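Long-range contacts in iron-regulated outer membrane protein (PDB 4B7O), which is an outer-membrane transporter of the TonB-dependent receptor family, taking up iron and probably, like its relatives, recognising a siderophore: residues A[130-135]-A[516-521]; A[592-597]-A[607-612]; A[223-228]-A[242-247]; A[158-163]-A[381-386]; A[169-174]-A[252-257]. One frame throughout, in Å; residues are numbered along the deposited sequence.

Contact 1: A[130-135]-A[516-521]; sequences ILYHQG and ALQTHG
Gln518 NE2 lies at the edge of the Tyr132 ring, near its plane and 4.4 Å from Tyr132 CE1, while one face of that ring is taken by His133, whose CD2 sits above the plane toward the rim. The rings of Tyr132 and His133 are offset, each with an atom of the other above it toward the rim, and the histidine also meets Tyr347 at an inclined angle. This is plug-to-barrel packing of the TonB-dependent transporter fold: residues 130-135 belong to a plug loop that turns back in a type I beta turn from Leu131 to Gln134, and residues 516-521 to a loop between barrel strands, opening with a short 3-10 segment.

Apolar contacts also join the two loops. Leu131 CG is anti to its backbone nitrogen (chi1 -174°), and the CD1 methyl reaches Gln518 CG at 3.7 Å, the two side chains crossing at about a right angle. Leu517 CB rests against both neighbours in the plug, 4.3 Å from Ile130 CG2 and equally far from Leu131 CD1. The loop of 516-521 leans on the barrel wall as well, through Ile389, Ile359 and Arg337. Between the segments a single backbone hydrogen bond binds the loops: Leu517 N donates to Ile130 O over 3.1 Å, nearly straight at 166° and lying in the carbonyl plane.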
# COMPACT_ATOMS: atom_id res chain seq x y z
N ILE A 130 11.28 6.53 -2.82
CA ILE A 130 11.86 7.67 -3.53
C ILE A 130 12.17 8.94 -2.68
O ILE A 130 13.28 9.39 -2.67
CB ILE A 130 11.01 7.99 -4.78
CG1 ILE A 130 11.04 6.77 -5.72
CG2 ILE A 130 11.54 9.23 -5.51
CD1 ILE A 130 9.94 6.80 -6.73
N LEU A 131 11.20 9.54 -2.00
CA LEU A 131 11.47 10.75 -1.19
C LEU A 131 10.32 11.00 -0.26
O LEU A 131 9.17 10.68 -0.57
CB LEU A 131 11.66 11.99 -2.06
CG LEU A 131 12.09 13.40 -1.55
CD1 LEU A 131 13.60 13.48 -1.38
CD2 LEU A 131 11.62 14.49 -2.50
N TYR A 132 10.60 11.60 0.89
CA TYR A 132 9.63 11.56 1.97
C TYR A 132 8.49 12.52 1.69
O TYR A 132 7.45 12.49 2.38
CB TYR A 132 10.29 11.77 3.37
CG TYR A 132 10.79 13.18 3.57
CD1 TYR A 132 12.06 13.59 3.07
CD2 TYR A 132 9.99 14.13 4.21
CE1 TYR A 132 12.50 14.90 3.23
CE2 TYR A 132 10.43 15.44 4.38
CZ TYR A 132 11.67 15.82 3.89
OH TYR A 132 12.06 17.13 4.05
N HIS A 133 8.68 13.38 0.67
CA HIS A 133 7.67 14.37 0.25
C HIS A 133 6.63 13.81 -0.67
O HIS A 133 5.85 14.55 -1.26
CB HIS A 133 8.37 15.56 -0.42
CG HIS A 133 8.96 16.53 0.55
ND1 HIS A 133 8.22 17.30 1.34
CD2 HIS A 133 10.29 16.85 0.84
CE1 HIS A 133 9.01 18.07 2.11
NE2 HIS A 133 10.27 17.80 1.81
N GLN A 134 6.61 12.50 -0.82
CA GLN A 134 5.64 11.83 -1.63
C GLN A 134 5.39 10.44 -1.06
O GLN A 134 6.22 9.91 -0.29
CB GLN A 134 6.16 11.72 -3.04
CG GLN A 134 7.33 10.78 -3.26
CD GLN A 134 7.89 10.98 -4.66
OE1 GLN A 134 8.30 12.09 -5.01
NE2 GLN A 134 7.87 9.95 -5.47
N GLY A 135 4.24 9.87 -1.42
CA GLY A 135 3.86 8.57 -0.87
C GLY A 135 4.54 7.48 -1.69
O GLY A 135 4.97 7.72 -2.82
N ALA A 516 15.68 7.32 -1.75
CA ALA A 516 16.47 6.96 -2.92
C ALA A 516 17.00 8.21 -3.62
O ALA A 516 18.15 8.23 -4.06
CB ALA A 516 15.64 6.13 -3.94
N LEU A 517 16.14 9.22 -3.73
CA LEU A 517 16.45 10.42 -4.47
C LEU A 517 17.53 11.28 -3.79
O LEU A 517 17.99 12.25 -4.36
CB LEU A 517 15.20 11.25 -4.72
CG LEU A 517 15.49 12.40 -5.67
CD1 LEU A 517 16.13 11.98 -7.01
CD2 LEU A 517 14.21 13.20 -5.86
N GLN A 518 17.97 10.88 -2.60
CA GLN A 518 18.96 11.68 -1.90
C GLN A 518 20.16 10.87 -1.66
O GLN A 518 21.11 11.33 -1.06
CB GLN A 518 18.43 12.19 -0.57
CG GLN A 518 17.27 13.13 -0.70
CD GLN A 518 17.25 14.11 0.48
OE1 GLN A 518 18.01 15.10 0.52
NE2 GLN A 518 16.40 13.83 1.45
N THR A 519 20.17 9.65 -2.19
CA THR A 519 21.29 8.76 -2.01
C THR A 519 22.67 9.29 -2.49
O THR A 519 23.71 8.92 -1.93
CB THR A 519 20.97 7.42 -2.66
OG1 THR A 519 19.77 6.90 -2.05
CG2 THR A 519 22.10 6.47 -2.45
N HIS A 520 22.67 10.16 -3.51
CA HIS A 520 23.89 10.80 -4.03
C HIS A 520 24.73 11.51 -2.99
O HIS A 520 25.93 11.69 -3.17
CB HIS A 520 23.53 11.78 -5.14
CG HIS A 520 22.39 12.70 -4.77
ND1 HIS A 520 22.54 13.69 -3.87
CD2 HIS A 520 21.08 12.72 -5.17
CE1 HIS A 520 21.38 14.32 -3.71
NE2 HIS A 520 20.48 13.73 -4.51
N GLY A 521 24.08 11.95 -1.91
CA GLY A 521 24.79 12.46 -0.75
C GLY A 521 25.17 13.92 -0.79
O GLY A 521 25.88 14.42 0.07

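Contact 2: A[592-597]-A[607-612]; sequences YELGAS and VGVSHS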
# COMPACT_ATOMS: atom_id res chain seq x y z
N TYR A 592 -10.27 0.12 17.27
CA TYR A 592 -11.26 -0.88 16.91
C TYR A 592 -11.86 -0.58 15.58
O TYR A 592 -11.70 0.55 15.06
CB TYR A 592 -12.40 -0.88 17.98
CG TYR A 592 -13.09 0.45 18.07
CD1 TYR A 592 -14.08 0.80 17.14
CD2 TYR A 592 -12.72 1.39 19.02
CE1 TYR A 592 -14.72 2.02 17.16
CE2 TYR A 592 -13.39 2.63 19.08
CZ TYR A 592 -14.36 2.92 18.13
OH TYR A 592 -14.99 4.12 18.14
N GLU A 593 -12.57 -1.57 15.05
CA GLU A 593 -13.35 -1.41 13.85
C GLU A 593 -14.56 -2.37 13.90
O GLU A 593 -14.46 -3.46 14.43
CB GLU A 593 -12.50 -1.69 12.61
CG GLU A 593 -11.55 -2.83 12.82
CD GLU A 593 -10.15 -2.62 12.24
OE1 GLU A 593 -9.41 -1.65 12.59
OE2 GLU A 593 -9.76 -3.50 11.46
N LEU A 594 -15.70 -1.92 13.39
CA LEU A 594 -16.88 -2.70 13.35
C LEU A 594 -17.39 -2.54 11.97
O LEU A 594 -17.27 -1.46 11.39
CB LEU A 594 -17.94 -2.16 14.33
CG LEU A 594 -17.61 -2.23 15.82
CD1 LEU A 594 -18.18 -1.10 16.65
CD2 LEU A 594 -18.03 -3.53 16.45
N GLY A 595 -18.00 -3.59 11.45
CA GLY A 595 -18.63 -3.56 10.15
C GLY A 595 -19.87 -4.40 10.27
O GLY A 595 -19.86 -5.38 11.00
N ALA A 596 -20.95 -4.03 9.59
CA ALA A 596 -22.16 -4.82 9.60
C ALA A 596 -22.76 -4.72 8.20
O ALA A 596 -22.49 -3.76 7.47
CB ALA A 596 -23.12 -4.30 10.66
N SER A 597 -23.59 -5.67 7.81
CA SER A 597 -24.28 -5.57 6.53
C SER A 597 -25.56 -6.36 6.46
O SER A 597 -25.75 -7.31 7.24
CB SER A 597 -23.38 -5.98 5.39
OG SER A 597 -22.86 -7.24 5.63
N VAL A 607 -22.34 -0.86 6.83
CA VAL A 607 -21.90 0.19 7.71
C VAL A 607 -20.56 -0.16 8.26
O VAL A 607 -20.29 -1.35 8.50
CB VAL A 607 -22.82 0.41 8.93
CG1 VAL A 607 -23.91 1.38 8.56
CG2 VAL A 607 -23.44 -0.90 9.44
N GLY A 608 -19.71 0.86 8.49
CA GLY A 608 -18.44 0.59 9.12
C GLY A 608 -18.00 1.76 9.92
O GLY A 608 -18.45 2.86 9.66
N VAL A 609 -17.09 1.50 10.85
CA VAL A 609 -16.53 2.51 11.68
C VAL A 609 -15.17 2.06 12.17
O VAL A 609 -14.90 0.86 12.42
CB VAL A 609 -17.48 2.87 12.87
CG1 VAL A 609 -17.88 1.65 13.69
CG2 VAL A 609 -16.84 3.94 13.79
N SER A 610 -14.27 3.01 12.30
CA SER A 610 -12.92 2.69 12.64
C SER A 610 -12.31 3.86 13.34
O SER A 610 -12.64 5.01 13.04
CB SER A 610 -12.13 2.46 11.36
OG SER A 610 -10.91 1.87 11.70
N HIS A 611 -11.41 3.58 14.27
CA HIS A 611 -10.86 4.61 15.10
C HIS A 611 -9.64 3.97 15.69
O HIS A 611 -9.69 2.84 16.18
CB HIS A 611 -11.85 5.02 16.23
CG HIS A 611 -11.58 6.39 16.83
ND1 HIS A 611 -10.66 7.26 16.31
CD2 HIS A 611 -12.18 7.06 17.91
CE1 HIS A 611 -10.64 8.39 17.04
NE2 HIS A 611 -11.57 8.28 18.01
N SER A 612 -8.53 4.70 15.63
CA SER A 612 -7.27 4.21 16.09
C SER A 612 -6.51 5.37 16.75
O SER A 612 -6.98 6.50 16.72
CB SER A 612 -6.51 3.56 14.93
OG SER A 612 -6.08 4.50 13.96
O HOH W 1 -8.88 0.78 13.72
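The antiparallel beta hairpin of strands 578-600 and 603-618, part of the transporter's beta-barrel wall, contains this contact. Tyr592, Leu594 and Ala596 form hydrogen-bonded pairs with His611, Val609 and Val607, giving six backbone bonds of which Tyr592 N to His611 O, at 3.0 Å, is one. Between them the non-hydrogen-bonded pairs Glu593-Ser610 and Gly595-Gly608 bring the chains close, and Glu593 CA makes a CA-H...O contact of 3.1 Å with Val609 O.

On the face carrying Tyr592, the tyrosine has its CG between the backbone nitrogen and carbonyl carbon (chi1 60°), which brings the ring across to the partner strand. His611 CB makes an off-centre CH-pi contact 4.2 Å from the Tyr592 ring centroid. Farther along, Leu594 CB and Val609 CG1 lie 3.9 Å apart, side by side, and Ala596 CB touches Val607 CG2 at 3.6 Å.

The face carrying Glu593 is polar. A water lies 2.7 Å from Glu593 OE1 and also hydrogen-bonds Ser610 OG, while Glu593 OE2 forms salt bridges with the plug residues Lys151 and Arg110. With two cationic partners and a water in reach, this buried carboxylate is probably stabilised in its ionised form.

Contact 3: A[223-228]-A[242-247]; sequences EKEYEA and PYSALD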
# COMPACT_ATOMS: atom_id res chain seq x y z
N GLU A 223 -5.23 12.05 -16.84
CA GLU A 223 -6.07 12.94 -16.04
C GLU A 223 -5.55 14.36 -16.01
O GLU A 223 -4.39 14.57 -15.78
CB GLU A 223 -6.24 12.42 -14.62
CG GLU A 223 -6.94 11.07 -14.47
CD GLU A 223 -6.84 10.54 -13.05
OE1 GLU A 223 -5.71 10.60 -12.48
OE2 GLU A 223 -7.89 10.09 -12.48
N LYS A 224 -6.43 15.32 -16.23
CA LYS A 224 -6.12 16.74 -16.04
C LYS A 224 -6.14 17.12 -14.57
O LYS A 224 -6.47 16.32 -13.72
CB LYS A 224 -7.14 17.64 -16.76
CG LYS A 224 -7.11 17.60 -18.28
CD LYS A 224 -5.87 16.91 -18.81
CE LYS A 224 -6.17 16.40 -20.23
NZ LYS A 224 -5.04 15.57 -20.77
N GLU A 225 -5.88 18.40 -14.30
CA GLU A 225 -5.78 18.89 -12.96
C GLU A 225 -7.18 18.95 -12.44
O GLU A 225 -8.10 19.33 -13.15
CB GLU A 225 -5.12 20.24 -12.94
CG GLU A 225 -3.61 20.24 -13.15
CD GLU A 225 -3.06 21.67 -13.11
OE1 GLU A 225 -3.88 22.62 -13.31
OE2 GLU A 225 -1.84 21.87 -12.84
N TYR A 226 -7.37 18.48 -11.22
CA TYR A 226 -8.72 18.26 -10.74
C TYR A 226 -9.10 19.50 -9.96
O TYR A 226 -8.25 20.23 -9.43
CB TYR A 226 -8.80 16.96 -9.89
CG TYR A 226 -8.03 17.03 -8.55
CD1 TYR A 226 -8.61 17.62 -7.44
CD2 TYR A 226 -6.72 16.53 -8.43
CE1 TYR A 226 -7.95 17.71 -6.22
CE2 TYR A 226 -6.02 16.63 -7.20
CZ TYR A 226 -6.66 17.23 -6.10
OH TYR A 226 -6.06 17.41 -4.88
N GLU A 227 -10.37 19.77 -9.87
CA GLU A 227 -10.72 20.83 -8.96
C GLU A 227 -11.42 20.36 -7.70
O GLU A 227 -12.24 19.45 -7.71
CB GLU A 227 -11.48 21.96 -9.65
CG GLU A 227 -12.53 21.54 -10.63
CD GLU A 227 -13.31 22.76 -11.11
OE1 GLU A 227 -14.20 23.26 -10.37
OE2 GLU A 227 -13.01 23.24 -12.22
N ALA A 228 -11.07 21.04 -6.62
CA ALA A 228 -11.49 20.77 -5.29
C ALA A 228 -12.86 21.33 -5.06
O ALA A 228 -13.46 21.88 -5.98
CB ALA A 228 -10.47 21.35 -4.33
N PRO A 242 -2.98 22.80 -8.70
CA PRO A 242 -1.91 22.84 -9.73
C PRO A 242 -0.95 21.61 -9.76
O PRO A 242 -0.54 21.08 -8.70
CB PRO A 242 -1.17 24.12 -9.40
CG PRO A 242 -2.18 24.93 -8.69
CD PRO A 242 -2.99 24.00 -7.87
N TYR A 243 -0.59 21.16 -10.98
CA TYR A 243 0.32 20.00 -11.19
C TYR A 243 -0.22 18.71 -10.59
O TYR A 243 0.50 17.92 -10.00
CB TYR A 243 1.73 20.29 -10.69
CG TYR A 243 2.21 21.64 -11.19
CD1 TYR A 243 2.45 21.84 -12.56
CD2 TYR A 243 2.38 22.70 -10.32
CE1 TYR A 243 2.85 23.07 -13.04
CE2 TYR A 243 2.79 23.94 -10.80
CZ TYR A 243 3.02 24.12 -12.16
OH TYR A 243 3.42 25.34 -12.66
N SER A 244 -1.50 18.50 -10.79
CA SER A 244 -2.14 17.35 -10.25
C SER A 244 -2.54 16.44 -11.37
O SER A 244 -3.26 15.49 -11.13
CB SER A 244 -3.35 17.76 -9.38
OG SER A 244 -4.38 18.36 -10.15
N ALA A 245 -2.06 16.74 -12.58
CA ALA A 245 -2.35 15.97 -13.81
C ALA A 245 -1.39 14.82 -13.95
O ALA A 245 -0.18 14.98 -13.73
CB ALA A 245 -2.24 16.87 -15.07
N LEU A 246 -1.89 13.65 -14.31
CA LEU A 246 -0.99 12.54 -14.59
C LEU A 246 -1.48 11.74 -15.73
O LEU A 246 -2.67 11.41 -15.80
CB LEU A 246 -0.88 11.63 -13.38
CG LEU A 246 0.10 12.13 -12.30
CD1 LEU A 246 0.06 11.16 -11.11
CD2 LEU A 246 1.54 12.31 -12.80
N ASP A 247 -0.56 11.43 -16.63
CA ASP A 247 -0.86 10.47 -17.64
C ASP A 247 -0.34 9.10 -17.19
O ASP A 247 0.85 8.83 -17.30
CB ASP A 247 -0.24 10.83 -18.98
CG ASP A 247 -0.72 9.90 -20.08
OD1 ASP A 247 -1.85 9.39 -20.01
OD2 ASP A 247 -0.01 9.63 -21.01
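Glu225 OE2 receives the backbone N-H of Tyr243 in a hydrogen bond modelled as very short, 2.4 Å, a length best treated with caution. The glutamate gets there as an extended chain, its CG anti to the carbonyl carbon (chi1 -76°), running past Ser244 with CG 3.6 Å from Ser244 N. Next to it, the Ser244 hydroxyl accepts from the opposing backbone: Tyr226 N donates to Ser244 OG over 3.2 Å at 151°. The same oxygen approaches the Tyr226 ring obliquely, 3.4 Å from Tyr226 CD2, and Ser244 CB lies 3.6 Å from Tyr226 CE2.

Toward Leu246 the backbones pair directly. Glu223 N donates to Leu246 O at 2.8 Å, with a nearly straight angle of 170°; the return bond, Leu246 N to Glu223 O, is weak. Ala245 CB fits close to this pair, 3.2 Å from Glu223 O.

Outside this shell, Ser244 OG is also bonded to Val241 O and the Tyr226 hydroxyl to Pro731 O, which anchor the serine hydroxyl and the tyrosine hydroxyl. Asn101, in the plug, reaches both Glu223 OE1 and Ser244 O, and Lys248 forms a salt bridge with Glu223. The arrangement is the end of an antiparallel barrel hairpin: strands 212-223 and 246-259 part after the Glu223-Leu246 pair, and beyond it side-chain-to-backbone bonds of Glu225 and Ser244, with a backbone bond between Tyr226 and Val241, hold the loop ends together where the regular ladder stops.

Contact 4: A[158-163]-A[381-386]; sequences AGIGAT and GINYRH
The loop 158-163 passes the extended strand 381-386 without pairing with it, the nearest CA atoms, those of Gly159 and Asn383, lying 6.6 Å apart; Gly159 has backbone angles open to glycine but strained for other residues, and Ala162 centres an inverse gamma turn. Ile160 is the side chain that bridges the gap. Its CG1 branch stands anti to the carbonyl carbon (chi1 -43°) and reaches out to the strand, its end set against Asn383 and Arg385: CG1 meets Asn383 CB at 3.7 Å, and the CD1 methyl beyond it reaches Arg385 CB at the same distance, 3.7 Å. The isoleucine and asparagine side chains point oppositely and pass flank to flank.

The other branch meets the arginine head. Ile160 CG2 lies over one face of the Arg385 guanidinium, 4.1 Å from Arg385 NH2, where the arginine chain has bent at chi3 (56°) to bring its planar end back beside the isoleucine. At the other end of the contact, Asn383 OD1 approaches Gly159 CA at 4.1 Å.

The polar ends are held by other partners. Asn383 OD1 accepts from Arg465 while its ND2 donates to Asn365, which together fix the rotation of the amide; Arg385 NH2 forms a salt bridge with Asp444. In the fold, a plug loop between strands 144-150 and 166-171 is thereby laid against the inner wall of the barrel, where strand 376-391 is flanked by 355-373 and 441-455; Ile160 also touches Asp444 on the latter.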
# COMPACT_ATOMS: atom_id res chain seq x y z
N ALA A 158 3.60 -14.95 7.24
CA ALA A 158 3.16 -13.79 6.40
C ALA A 158 4.23 -13.24 5.42
O ALA A 158 3.93 -12.88 4.29
CB ALA A 158 2.66 -12.66 7.29
N GLY A 159 5.47 -13.17 5.88
CA GLY A 159 6.55 -12.65 5.04
C GLY A 159 7.42 -11.75 5.86
O GLY A 159 7.34 -11.72 7.08
N ILE A 160 8.20 -10.94 5.18
CA ILE A 160 9.16 -10.07 5.84
C ILE A 160 8.46 -8.80 6.27
O ILE A 160 7.65 -8.28 5.57
CB ILE A 160 10.25 -9.65 4.81
CG1 ILE A 160 10.63 -10.89 4.00
CG2 ILE A 160 11.41 -8.90 5.49
CD1 ILE A 160 11.86 -10.73 3.14
N GLY A 161 8.87 -8.26 7.38
CA GLY A 161 8.42 -6.92 7.82
C GLY A 161 6.95 -6.77 8.17
O GLY A 161 6.41 -5.66 8.14
N ALA A 162 6.29 -7.86 8.54
CA ALA A 162 4.85 -7.80 8.71
C ALA A 162 4.46 -7.23 10.01
O ALA A 162 3.84 -7.95 10.76
CB ALA A 162 4.28 -9.18 8.58
N THR A 163 4.80 -5.96 10.29
CA THR A 163 4.61 -5.35 11.62
C THR A 163 3.27 -4.72 11.74
O THR A 163 2.69 -4.69 12.81
CB THR A 163 5.64 -4.24 11.99
OG1 THR A 163 5.83 -3.30 10.92
CG2 THR A 163 6.93 -4.85 12.35
N GLY A 381 8.87 -22.21 5.56
CA GLY A 381 9.41 -21.68 4.37
C GLY A 381 10.47 -20.67 4.60
O GLY A 381 10.93 -20.47 5.74
N ILE A 382 10.82 -20.00 3.52
CA ILE A 382 12.03 -19.14 3.44
C ILE A 382 11.71 -17.87 2.67
O ILE A 382 11.03 -17.92 1.66
CB ILE A 382 13.11 -19.87 2.60
CG1 ILE A 382 13.56 -21.13 3.32
CG2 ILE A 382 14.35 -19.02 2.42
CD1 ILE A 382 14.38 -20.77 4.55
N ASN A 383 12.20 -16.74 3.17
CA ASN A 383 11.98 -15.44 2.57
C ASN A 383 13.33 -14.82 2.31
O ASN A 383 14.15 -14.73 3.24
CB ASN A 383 11.26 -14.54 3.56
CG ASN A 383 9.94 -15.11 4.05
OD1 ASN A 383 9.74 -15.21 5.26
ND2 ASN A 383 9.04 -15.48 3.11
N TYR A 384 13.57 -14.42 1.05
CA TYR A 384 14.75 -13.63 0.71
C TYR A 384 14.41 -12.31 0.00
O TYR A 384 13.74 -12.29 -1.03
CB TYR A 384 15.64 -14.46 -0.25
CG TYR A 384 16.87 -13.72 -0.69
CD1 TYR A 384 17.95 -13.58 0.18
CD2 TYR A 384 16.95 -13.09 -1.95
CE1 TYR A 384 19.09 -12.90 -0.17
CE2 TYR A 384 18.09 -12.40 -2.34
CZ TYR A 384 19.15 -12.32 -1.43
OH TYR A 384 20.30 -11.65 -1.70
N ARG A 385 14.90 -11.20 0.48
CA ARG A 385 14.70 -9.98 -0.30
C ARG A 385 15.98 -9.20 -0.40
O ARG A 385 16.56 -8.93 0.62
CB ARG A 385 13.67 -9.06 0.36
CG ARG A 385 13.24 -7.98 -0.60
CD ARG A 385 12.12 -7.12 -0.07
NE ARG A 385 12.47 -6.55 1.19
CZ ARG A 385 11.59 -6.07 2.05
NH1 ARG A 385 10.27 -6.07 1.78
NH2 ARG A 385 12.05 -5.57 3.16
N HIS A 386 16.38 -8.81 -1.62
CA HIS A 386 17.51 -7.89 -1.83
C HIS A 386 17.08 -6.59 -2.45
O HIS A 386 16.43 -6.57 -3.54
CB HIS A 386 18.60 -8.55 -2.72
CG HIS A 386 19.90 -7.77 -2.78
ND1 HIS A 386 20.11 -6.79 -3.69
CD2 HIS A 386 21.04 -7.82 -1.98
CE1 HIS A 386 21.33 -6.26 -3.48
NE2 HIS A 386 21.89 -6.88 -2.43

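Contact 5: A[169-174]-A[252-257]; sequences AKTVDA and LAKIGT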
# COMPACT_ATOMS: atom_id res chain seq x y z
N ALA A 169 -2.49 -7.43 -3.35
CA ALA A 169 -3.24 -7.48 -4.59
C ALA A 169 -2.72 -8.62 -5.46
O ALA A 169 -1.58 -9.04 -5.31
CB ALA A 169 -3.14 -6.14 -5.30
N LYS A 170 -3.57 -9.19 -6.30
CA LYS A 170 -3.12 -10.17 -7.24
C LYS A 170 -3.52 -9.67 -8.59
O LYS A 170 -4.65 -9.15 -8.77
CB LYS A 170 -3.73 -11.54 -7.03
CG LYS A 170 -3.50 -12.14 -5.66
CD LYS A 170 -4.19 -13.49 -5.64
CE LYS A 170 -4.44 -13.95 -4.25
NZ LYS A 170 -3.27 -14.78 -3.87
N THR A 171 -2.61 -9.83 -9.56
CA THR A 171 -2.85 -9.31 -10.88
C THR A 171 -3.90 -10.20 -11.58
O THR A 171 -4.08 -11.35 -11.20
CB THR A 171 -1.53 -9.17 -11.68
OG1 THR A 171 -0.88 -10.46 -11.76
CG2 THR A 171 -0.60 -8.16 -11.01
N VAL A 172 -4.57 -9.67 -12.58
CA VAL A 172 -5.57 -10.44 -13.29
C VAL A 172 -4.94 -11.57 -14.14
O VAL A 172 -3.76 -11.53 -14.49
CB VAL A 172 -6.50 -9.50 -14.11
CG1 VAL A 172 -5.67 -8.54 -14.92
CG2 VAL A 172 -7.42 -10.29 -15.01
N ASP A 173 -5.75 -12.58 -14.42
CA ASP A 173 -5.42 -13.83 -15.10
C ASP A 173 -6.42 -13.98 -16.22
O ASP A 173 -7.54 -13.49 -16.14
CB ASP A 173 -5.78 -14.99 -14.15
CG ASP A 173 -4.66 -15.43 -13.34
OD1 ASP A 173 -3.61 -14.74 -13.31
OD2 ASP A 173 -4.78 -16.49 -12.73
N ALA A 174 -6.07 -14.77 -17.22
CA ALA A 174 -6.94 -15.03 -18.32
C ALA A 174 -8.24 -15.62 -17.82
O ALA A 174 -9.32 -15.29 -18.33
CB ALA A 174 -6.25 -16.00 -19.30
N LEU A 252 0.18 -5.30 -18.65
CA LEU A 252 0.50 -6.55 -17.99
C LEU A 252 0.60 -7.61 -19.05
O LEU A 252 -0.34 -7.77 -19.86
CB LEU A 252 -0.60 -6.90 -17.00
CG LEU A 252 -0.55 -8.25 -16.29
CD1 LEU A 252 0.71 -8.50 -15.47
CD2 LEU A 252 -1.79 -8.37 -15.42
N ALA A 253 1.72 -8.32 -19.07
CA ALA A 253 1.78 -9.53 -19.91
C ALA A 253 2.01 -10.76 -19.02
O ALA A 253 2.88 -10.77 -18.10
CB ALA A 253 2.86 -9.42 -20.96
N LYS A 254 1.21 -11.79 -19.25
CA LYS A 254 1.24 -12.90 -18.33
C LYS A 254 1.09 -14.21 -19.10
O LYS A 254 0.14 -14.35 -19.89
CB LYS A 254 0.12 -12.71 -17.31
CG LYS A 254 -0.16 -13.89 -16.42
CD LYS A 254 -1.13 -13.56 -15.30
CE LYS A 254 -0.47 -12.73 -14.20
NZ LYS A 254 -1.44 -12.50 -13.10
N ILE A 255 1.98 -15.18 -18.88
CA ILE A 255 1.75 -16.52 -19.46
C ILE A 255 1.77 -17.58 -18.38
O ILE A 255 2.54 -17.53 -17.41
CB ILE A 255 2.77 -16.93 -20.53
CG1 ILE A 255 4.06 -16.17 -20.33
CG2 ILE A 255 2.34 -16.52 -21.90
CD1 ILE A 255 5.16 -16.98 -19.69
N GLY A 256 0.93 -18.58 -18.56
CA GLY A 256 0.87 -19.58 -17.55
C GLY A 256 0.62 -20.94 -18.09
O GLY A 256 -0.05 -21.16 -19.14
N THR A 257 1.10 -21.89 -17.33
CA THR A 257 0.88 -23.26 -17.72
C THR A 257 0.59 -24.14 -16.53
O THR A 257 1.11 -23.95 -15.42
CB THR A 257 2.04 -23.83 -18.62
OG1 THR A 257 1.92 -25.26 -18.80
CG2 THR A 257 3.44 -23.45 -18.08
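Leu252 comes first along the barrel strand, its CG anti to the backbone nitrogen (chi1 173°), and its CD2 methyl enters the angle between two plug residues. CD2 lies 3.8 Å from Thr171 CB and 3.9 Å from Val172 CG1, the Val172 and Leu252 side chains crossing at a slant. This one methyl supplies the apolar part of the contact.

Two residues on, Lys254 points to the same side and extends as far as CG and CD before bending at chi3 (-75°), which carries its ammonium group in among three oxygens. Lys254 NZ donates to Thr171 OG1, modelled at 2.5 Å, too short to be trusted in detail, and to Val172 O at 2.9 Å; the latter carbonyl is approached from well above its plane. The third partner is Asp173, whose OD1 makes a salt bridge with Lys254 NZ at 3.1 Å, perhaps favouring the charged lysine, and is met nearly along its C-O axis. Thr171 OG1 also hydrogen-bonds Asp122, which helps orient the hydroxyl toward its partners.

Together these bonds fasten the end of plug strand 166-171 to barrel strand 246-259, along with Asp173, the residue at the N-cap position of helix 174-177, although its side chain makes no capping bond. Leu252 also touches Leu143 and, on the strands flanking 246-259, Met271 of strand 264-276 and Leu215 of strand 212-223.

From the N terminus, the chain first meets the plug halves of contacts 1, 4 and 5, at 130-135, 158-163 and 169-174. The barrel halves follow in reverse order, 252-257, 381-386 and 516-521, so that contact 5 closes within the loop of contact 4, and contact 4 within that of contact 1. The short loop of contact 3 lies inside all three. Contact 2 comes last, in series after the others. Contacts 1, 4 and 5 tie the plug to the barrel, whereas contacts 2 and 3 join neighbouring barrel strands. Contacts 3 and 5 both use strand 246-259, their nearest atoms about 14 Å apart.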